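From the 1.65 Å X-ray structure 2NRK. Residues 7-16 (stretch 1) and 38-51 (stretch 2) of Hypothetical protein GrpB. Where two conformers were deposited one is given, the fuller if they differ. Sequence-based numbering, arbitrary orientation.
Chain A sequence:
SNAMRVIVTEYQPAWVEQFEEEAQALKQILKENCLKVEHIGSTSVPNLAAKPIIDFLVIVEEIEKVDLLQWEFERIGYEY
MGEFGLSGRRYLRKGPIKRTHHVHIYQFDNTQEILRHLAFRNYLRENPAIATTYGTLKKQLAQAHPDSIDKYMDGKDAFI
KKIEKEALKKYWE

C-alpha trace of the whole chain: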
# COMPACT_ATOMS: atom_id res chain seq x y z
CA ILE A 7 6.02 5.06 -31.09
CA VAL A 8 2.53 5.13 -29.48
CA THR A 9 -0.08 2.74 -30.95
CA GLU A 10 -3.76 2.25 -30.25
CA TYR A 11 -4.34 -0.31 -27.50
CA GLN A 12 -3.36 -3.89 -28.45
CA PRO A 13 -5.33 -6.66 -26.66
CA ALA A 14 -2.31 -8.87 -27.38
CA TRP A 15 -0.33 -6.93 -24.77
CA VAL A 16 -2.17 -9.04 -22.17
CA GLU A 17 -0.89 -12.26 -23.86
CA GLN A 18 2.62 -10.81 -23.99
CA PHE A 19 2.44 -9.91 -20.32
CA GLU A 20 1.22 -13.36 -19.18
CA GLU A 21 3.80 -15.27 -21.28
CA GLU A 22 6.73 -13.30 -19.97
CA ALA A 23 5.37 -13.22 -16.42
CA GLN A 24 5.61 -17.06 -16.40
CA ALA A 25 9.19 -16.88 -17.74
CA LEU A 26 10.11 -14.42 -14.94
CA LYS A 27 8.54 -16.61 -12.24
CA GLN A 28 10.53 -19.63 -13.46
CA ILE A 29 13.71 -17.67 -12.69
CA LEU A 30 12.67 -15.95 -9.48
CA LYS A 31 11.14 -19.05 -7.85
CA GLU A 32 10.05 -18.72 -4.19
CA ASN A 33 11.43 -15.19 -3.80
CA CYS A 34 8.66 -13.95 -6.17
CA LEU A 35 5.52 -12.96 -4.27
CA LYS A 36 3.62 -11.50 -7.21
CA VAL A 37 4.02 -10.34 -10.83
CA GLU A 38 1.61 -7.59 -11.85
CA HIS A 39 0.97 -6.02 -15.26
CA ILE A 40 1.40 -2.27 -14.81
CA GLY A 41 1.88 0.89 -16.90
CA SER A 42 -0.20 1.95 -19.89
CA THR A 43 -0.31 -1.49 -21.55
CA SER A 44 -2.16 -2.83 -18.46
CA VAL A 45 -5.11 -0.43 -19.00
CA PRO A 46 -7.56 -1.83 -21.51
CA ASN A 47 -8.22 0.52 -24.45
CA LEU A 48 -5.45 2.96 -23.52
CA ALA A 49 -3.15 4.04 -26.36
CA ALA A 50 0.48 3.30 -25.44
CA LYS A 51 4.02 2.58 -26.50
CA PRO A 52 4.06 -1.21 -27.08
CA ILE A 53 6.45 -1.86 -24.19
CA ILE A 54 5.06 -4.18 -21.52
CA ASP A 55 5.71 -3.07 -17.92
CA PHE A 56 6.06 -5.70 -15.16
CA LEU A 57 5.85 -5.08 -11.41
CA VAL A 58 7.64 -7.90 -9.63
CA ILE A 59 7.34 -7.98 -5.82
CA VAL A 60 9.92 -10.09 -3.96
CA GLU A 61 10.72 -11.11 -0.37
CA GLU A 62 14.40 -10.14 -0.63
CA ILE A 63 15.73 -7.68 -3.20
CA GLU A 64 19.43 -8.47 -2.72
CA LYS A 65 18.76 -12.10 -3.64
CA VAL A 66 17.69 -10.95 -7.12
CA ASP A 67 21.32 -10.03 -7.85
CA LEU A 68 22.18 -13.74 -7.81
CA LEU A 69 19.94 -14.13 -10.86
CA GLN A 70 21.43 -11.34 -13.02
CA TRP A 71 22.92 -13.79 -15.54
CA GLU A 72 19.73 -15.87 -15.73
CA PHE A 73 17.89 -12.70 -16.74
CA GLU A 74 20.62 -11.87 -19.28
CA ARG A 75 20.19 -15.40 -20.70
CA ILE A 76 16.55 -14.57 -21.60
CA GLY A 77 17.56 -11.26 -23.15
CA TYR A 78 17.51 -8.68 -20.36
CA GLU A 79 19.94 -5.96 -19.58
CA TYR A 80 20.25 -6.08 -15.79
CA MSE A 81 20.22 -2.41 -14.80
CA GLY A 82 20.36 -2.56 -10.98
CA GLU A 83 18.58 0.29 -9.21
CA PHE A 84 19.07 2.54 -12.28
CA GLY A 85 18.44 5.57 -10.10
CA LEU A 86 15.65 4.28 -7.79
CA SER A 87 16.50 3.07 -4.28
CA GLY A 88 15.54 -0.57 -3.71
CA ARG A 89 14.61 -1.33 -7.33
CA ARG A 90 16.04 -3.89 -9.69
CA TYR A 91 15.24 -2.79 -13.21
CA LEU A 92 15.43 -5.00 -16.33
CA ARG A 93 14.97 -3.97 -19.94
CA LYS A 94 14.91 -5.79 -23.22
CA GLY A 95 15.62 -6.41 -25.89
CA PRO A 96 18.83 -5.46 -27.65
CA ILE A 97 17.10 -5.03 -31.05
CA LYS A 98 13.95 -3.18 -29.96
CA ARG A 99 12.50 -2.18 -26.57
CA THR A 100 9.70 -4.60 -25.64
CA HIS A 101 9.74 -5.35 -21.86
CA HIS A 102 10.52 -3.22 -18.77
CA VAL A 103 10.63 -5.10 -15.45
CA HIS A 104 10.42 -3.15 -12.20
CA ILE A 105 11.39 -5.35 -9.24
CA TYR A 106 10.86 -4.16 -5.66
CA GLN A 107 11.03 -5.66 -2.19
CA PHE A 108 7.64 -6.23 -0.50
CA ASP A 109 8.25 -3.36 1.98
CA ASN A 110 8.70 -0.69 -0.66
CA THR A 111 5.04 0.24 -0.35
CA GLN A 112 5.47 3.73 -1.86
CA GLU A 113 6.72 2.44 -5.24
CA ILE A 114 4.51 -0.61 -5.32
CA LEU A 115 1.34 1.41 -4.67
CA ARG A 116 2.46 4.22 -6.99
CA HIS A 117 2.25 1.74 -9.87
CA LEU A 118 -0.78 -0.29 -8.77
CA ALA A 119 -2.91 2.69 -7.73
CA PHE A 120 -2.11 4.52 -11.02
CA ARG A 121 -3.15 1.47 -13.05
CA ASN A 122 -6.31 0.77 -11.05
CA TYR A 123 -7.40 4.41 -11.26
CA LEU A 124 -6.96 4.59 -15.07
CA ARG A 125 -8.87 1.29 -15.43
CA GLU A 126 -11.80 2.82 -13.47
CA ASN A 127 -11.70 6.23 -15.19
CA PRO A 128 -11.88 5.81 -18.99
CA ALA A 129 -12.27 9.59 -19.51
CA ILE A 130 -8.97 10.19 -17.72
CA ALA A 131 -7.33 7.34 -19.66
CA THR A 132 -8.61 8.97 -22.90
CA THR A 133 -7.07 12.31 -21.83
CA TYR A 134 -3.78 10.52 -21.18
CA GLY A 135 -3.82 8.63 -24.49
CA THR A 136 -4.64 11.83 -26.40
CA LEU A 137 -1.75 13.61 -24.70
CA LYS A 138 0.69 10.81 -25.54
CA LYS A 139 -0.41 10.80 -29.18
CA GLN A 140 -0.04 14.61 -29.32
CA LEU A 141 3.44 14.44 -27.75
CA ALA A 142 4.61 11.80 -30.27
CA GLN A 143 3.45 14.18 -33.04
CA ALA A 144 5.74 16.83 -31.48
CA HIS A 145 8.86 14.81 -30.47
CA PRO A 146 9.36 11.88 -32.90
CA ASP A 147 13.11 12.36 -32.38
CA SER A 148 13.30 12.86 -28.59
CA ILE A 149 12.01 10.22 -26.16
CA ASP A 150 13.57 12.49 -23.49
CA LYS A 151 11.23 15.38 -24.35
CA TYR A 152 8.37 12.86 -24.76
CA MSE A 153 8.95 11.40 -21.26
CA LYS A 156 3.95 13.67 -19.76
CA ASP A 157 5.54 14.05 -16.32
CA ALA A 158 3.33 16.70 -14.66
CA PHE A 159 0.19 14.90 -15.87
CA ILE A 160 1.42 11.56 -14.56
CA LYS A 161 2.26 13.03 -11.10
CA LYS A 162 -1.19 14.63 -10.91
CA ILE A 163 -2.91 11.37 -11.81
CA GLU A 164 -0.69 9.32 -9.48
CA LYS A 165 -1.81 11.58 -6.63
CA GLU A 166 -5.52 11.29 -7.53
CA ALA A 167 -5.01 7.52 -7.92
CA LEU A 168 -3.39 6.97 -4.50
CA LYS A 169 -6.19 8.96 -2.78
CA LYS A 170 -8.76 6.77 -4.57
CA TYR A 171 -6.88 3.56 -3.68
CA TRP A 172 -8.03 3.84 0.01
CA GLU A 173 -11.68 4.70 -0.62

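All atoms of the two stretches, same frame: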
# COMPACT_ATOMS: atom_id res chain seq x y z
N ILE A 7 7.24 4.34 -30.62
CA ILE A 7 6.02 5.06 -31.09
C ILE A 7 4.75 4.56 -30.38
O ILE A 7 4.59 3.38 -30.12
CB ILE A 7 5.82 5.00 -32.64
CG1 ILE A 7 5.01 3.78 -33.08
CG2 ILE A 7 7.17 5.10 -33.40
CD1 ILE A 7 4.11 4.02 -34.31
N VAL A 8 3.82 5.47 -30.10
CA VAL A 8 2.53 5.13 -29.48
C VAL A 8 1.56 4.50 -30.50
O VAL A 8 1.40 5.02 -31.61
CB VAL A 8 1.91 6.39 -28.83
CG1 VAL A 8 0.54 6.09 -28.21
CG2 VAL A 8 2.86 6.94 -27.78
N THR A 9 0.96 3.37 -30.13
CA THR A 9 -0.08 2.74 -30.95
C THR A 9 -1.40 2.74 -30.20
O THR A 9 -1.44 2.95 -28.99
CB THR A 9 0.28 1.27 -31.30
OG1 THR A 9 0.12 0.43 -30.14
CG2 THR A 9 1.73 1.17 -31.82
N GLU A 10 -2.49 2.52 -30.93
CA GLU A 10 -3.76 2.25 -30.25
C GLU A 10 -3.57 0.99 -29.39
O GLU A 10 -2.62 0.22 -29.61
CB GLU A 10 -4.90 2.07 -31.26
CG GLU A 10 -5.27 3.38 -31.99
CD GLU A 10 -5.55 4.55 -31.05
OE1 GLU A 10 -6.34 4.40 -30.09
OE2 GLU A 10 -4.97 5.64 -31.27
N TYR A 11 -4.43 0.83 -28.40
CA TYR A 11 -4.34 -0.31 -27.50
C TYR A 11 -4.27 -1.62 -28.29
O TYR A 11 -4.98 -1.78 -29.29
CB TYR A 11 -5.57 -0.34 -26.59
CG TYR A 11 -5.57 -1.51 -25.66
CD1 TYR A 11 -4.73 -1.53 -24.54
CD2 TYR A 11 -6.40 -2.61 -25.88
CE1 TYR A 11 -4.70 -2.61 -23.68
CE2 TYR A 11 -6.39 -3.68 -25.01
CZ TYR A 11 -5.54 -3.70 -23.94
OH TYR A 11 -5.55 -4.77 -23.07
N GLN A 12 -3.42 -2.55 -27.85
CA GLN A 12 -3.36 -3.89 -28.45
C GLN A 12 -3.78 -4.95 -27.42
O GLN A 12 -3.07 -5.16 -26.44
CB GLN A 12 -1.95 -4.18 -28.96
CG GLN A 12 -1.45 -3.19 -30.02
CD GLN A 12 -0.00 -3.46 -30.43
OE1 GLN A 12 0.39 -4.61 -30.63
NE2 GLN A 12 0.79 -2.39 -30.58
N PRO A 13 -4.94 -5.62 -27.63
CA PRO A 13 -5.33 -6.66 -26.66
C PRO A 13 -4.26 -7.71 -26.46
O PRO A 13 -4.22 -8.32 -25.38
CB PRO A 13 -6.58 -7.31 -27.31
CG PRO A 13 -7.12 -6.30 -28.23
CD PRO A 13 -5.94 -5.45 -28.70
N ALA A 14 -3.39 -7.90 -27.46
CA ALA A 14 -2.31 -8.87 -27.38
C ALA A 14 -1.29 -8.55 -26.29
O ALA A 14 -0.54 -9.44 -25.88
CB ALA A 14 -1.59 -8.98 -28.72
N TRP A 15 -1.25 -7.29 -25.84
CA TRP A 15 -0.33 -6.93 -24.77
C TRP A 15 -0.57 -7.79 -23.52
O TRP A 15 0.35 -8.07 -22.75
CB TRP A 15 -0.50 -5.45 -24.42
CG TRP A 15 0.04 -4.54 -25.50
CD1 TRP A 15 1.00 -4.84 -26.44
CD2 TRP A 15 -0.31 -3.17 -25.71
NE1 TRP A 15 1.24 -3.73 -27.24
CE2 TRP A 15 0.47 -2.69 -26.79
CE3 TRP A 15 -1.19 -2.29 -25.05
CZ2 TRP A 15 0.34 -1.37 -27.29
CZ3 TRP A 15 -1.30 -0.97 -25.53
CH2 TRP A 15 -0.54 -0.53 -26.64
N VAL A 16 -1.83 -8.18 -23.32
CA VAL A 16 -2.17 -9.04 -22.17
C VAL A 16 -1.50 -10.43 -22.31
O VAL A 16 -0.99 -10.97 -21.32
CB VAL A 16 -3.69 -9.16 -21.98
CG1 VAL A 16 -4.00 -10.02 -20.75
CG2 VAL A 16 -4.29 -7.72 -21.78
N GLU A 38 2.78 -8.38 -11.42
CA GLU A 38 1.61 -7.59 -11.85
C GLU A 38 1.92 -6.89 -13.19
O GLU A 38 3.04 -6.40 -13.42
CB GLU A 38 1.29 -6.51 -10.80
CG GLU A 38 0.77 -7.04 -9.45
CD GLU A 38 -0.72 -7.18 -9.36
OE1 GLU A 38 -1.45 -7.12 -10.39
OE2 GLU A 38 -1.19 -7.40 -8.21
N HIS A 39 0.89 -6.80 -14.03
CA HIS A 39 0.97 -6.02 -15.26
C HIS A 39 0.66 -4.59 -14.86
O HIS A 39 -0.39 -4.30 -14.25
CB HIS A 39 -0.10 -6.57 -16.22
CG HIS A 39 0.02 -6.07 -17.62
ND1 HIS A 39 -0.92 -6.38 -18.57
CD2 HIS A 39 0.92 -5.26 -18.23
CE1 HIS A 39 -0.61 -5.80 -19.71
NE2 HIS A 39 0.51 -5.11 -19.54
N ILE A 40 1.56 -3.67 -15.19
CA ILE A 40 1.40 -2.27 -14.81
C ILE A 40 1.65 -1.39 -16.03
O ILE A 40 1.87 -1.90 -17.16
CB ILE A 40 2.28 -1.89 -13.62
CG1 ILE A 40 3.78 -2.17 -13.89
CG2 ILE A 40 1.79 -2.60 -12.35
CD1 ILE A 40 4.76 -1.26 -13.13
N GLY A 41 1.59 -0.08 -15.83
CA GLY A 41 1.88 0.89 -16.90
C GLY A 41 0.75 0.95 -17.90
O GLY A 41 -0.29 0.33 -17.70
N SER A 42 0.95 1.70 -18.99
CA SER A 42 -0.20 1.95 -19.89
C SER A 42 -0.70 0.69 -20.58
O SER A 42 -1.92 0.60 -20.86
CB SER A 42 0.15 3.03 -20.91
OG SER A 42 0.27 4.26 -20.22
N THR A 43 0.18 -0.29 -20.83
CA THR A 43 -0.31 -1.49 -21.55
C THR A 43 -1.23 -2.37 -20.69
O THR A 43 -1.89 -3.28 -21.21
CB THR A 43 0.82 -2.36 -22.19
OG1 THR A 43 1.55 -3.02 -21.15
CG2 THR A 43 1.74 -1.52 -23.11
N SER A 44 -1.31 -2.07 -19.39
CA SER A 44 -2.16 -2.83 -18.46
C SER A 44 -3.56 -2.20 -18.34
O SER A 44 -4.37 -2.71 -17.57
CB SER A 44 -1.50 -2.90 -17.06
OG SER A 44 -1.58 -1.66 -16.37
N VAL A 45 -3.82 -1.12 -19.07
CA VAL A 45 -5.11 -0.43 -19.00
C VAL A 45 -5.86 -0.70 -20.30
O VAL A 45 -5.52 -0.15 -21.35
CB VAL A 45 -4.91 1.08 -18.80
CG1 VAL A 45 -6.28 1.81 -18.75
CG2 VAL A 45 -4.11 1.35 -17.53
N PRO A 46 -6.86 -1.58 -20.26
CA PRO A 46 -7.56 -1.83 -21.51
C PRO A 46 -8.06 -0.57 -22.22
O PRO A 46 -8.60 0.36 -21.59
CB PRO A 46 -8.74 -2.73 -21.08
CG PRO A 46 -8.14 -3.53 -19.90
CD PRO A 46 -7.32 -2.47 -19.16
N ASN A 47 -7.81 -0.55 -23.53
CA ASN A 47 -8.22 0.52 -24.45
C ASN A 47 -7.41 1.82 -24.35
O ASN A 47 -7.74 2.82 -25.00
CB ASN A 47 -9.74 0.75 -24.39
CG ASN A 47 -10.53 -0.54 -24.55
OD1 ASN A 47 -10.21 -1.39 -25.39
ND2 ASN A 47 -11.56 -0.70 -23.74
N LEU A 48 -6.32 1.79 -23.59
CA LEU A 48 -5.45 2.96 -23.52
C LEU A 48 -4.38 2.87 -24.61
O LEU A 48 -3.68 1.87 -24.72
CB LEU A 48 -4.78 3.05 -22.13
CG LEU A 48 -3.76 4.18 -21.92
CD1 LEU A 48 -4.33 5.58 -22.23
CD2 LEU A 48 -3.26 4.08 -20.45
N ALA A 49 -4.25 3.94 -25.40
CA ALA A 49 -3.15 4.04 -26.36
C ALA A 49 -1.81 4.07 -25.62
O ALA A 49 -1.70 4.68 -24.54
CB ALA A 49 -3.31 5.29 -27.23
N ALA A 50 -0.79 3.44 -26.18
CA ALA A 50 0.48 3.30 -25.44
C ALA A 50 1.63 2.92 -26.35
O ALA A 50 1.43 2.34 -27.39
CB ALA A 50 0.35 2.21 -24.38
N LYS A 51 2.85 3.20 -25.90
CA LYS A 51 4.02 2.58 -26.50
C LYS A 51 3.91 1.08 -26.23
O LYS A 51 3.53 0.68 -25.12
CB LYS A 51 5.28 3.10 -25.85
CG LYS A 51 5.54 4.54 -26.25
CD LYS A 51 6.41 5.24 -25.25
CE LYS A 51 7.86 4.80 -25.31
NZ LYS A 51 8.73 6.04 -25.36
O HOH W 1 -6.55 2.74 -27.95
O HOH W 2 -4.42 -4.35 -20.69

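The two stretches pair antiparallel around Thr9 and Ala50, in a single bridge. Its two hydrogen bonds are of ordinary length, with angles at the hydrogen of 168° and 158°: Thr9 N donates to Ala50 O (3.0 Å) and Ala50 N to Thr9 O (2.9 Å). Thr9 O also receives a CA-H...O contact from Ala49 CA at 3.3 Å.

With the backbones so paired, the side chains pack around them. Val8, chi1 t, brings CG1 to 3.6 Å from Ala50 N and CG2 to 3.9 Å from Lys51 CG. Thr9, in the p rotamer, turns its hydroxyl back on its own stretch: OG1 donates to Glu10 O (2.8 Å) and accepts from Gln12 NE2 (2.9 Å).

Tyr11 points toward stretch 2, and its t rotamer lays the ring against the type II turn Val45–Leu48. Pro46 CA sits over the ring face, 3.9 Å from the centroid of the Tyr11 ring, in a CH-pi contact. One water links Tyr11 OH to Thr43 O; another accepts from Tyr11 N and donates to Glu10 OE1 and Asn47 O.

Trp15, chi1 m, directs its indole inward, where Thr43 CG2 lies 3.8 Å from the centroid of the Trp15 six-membered ring and Trp15 CH2 meets Ala50 CB at 3.7 Å. Thr43, chi1 p, can thus offer its methyl to the indole while OG1 hydrogen-bonds His39 NE2 (2.8 Å).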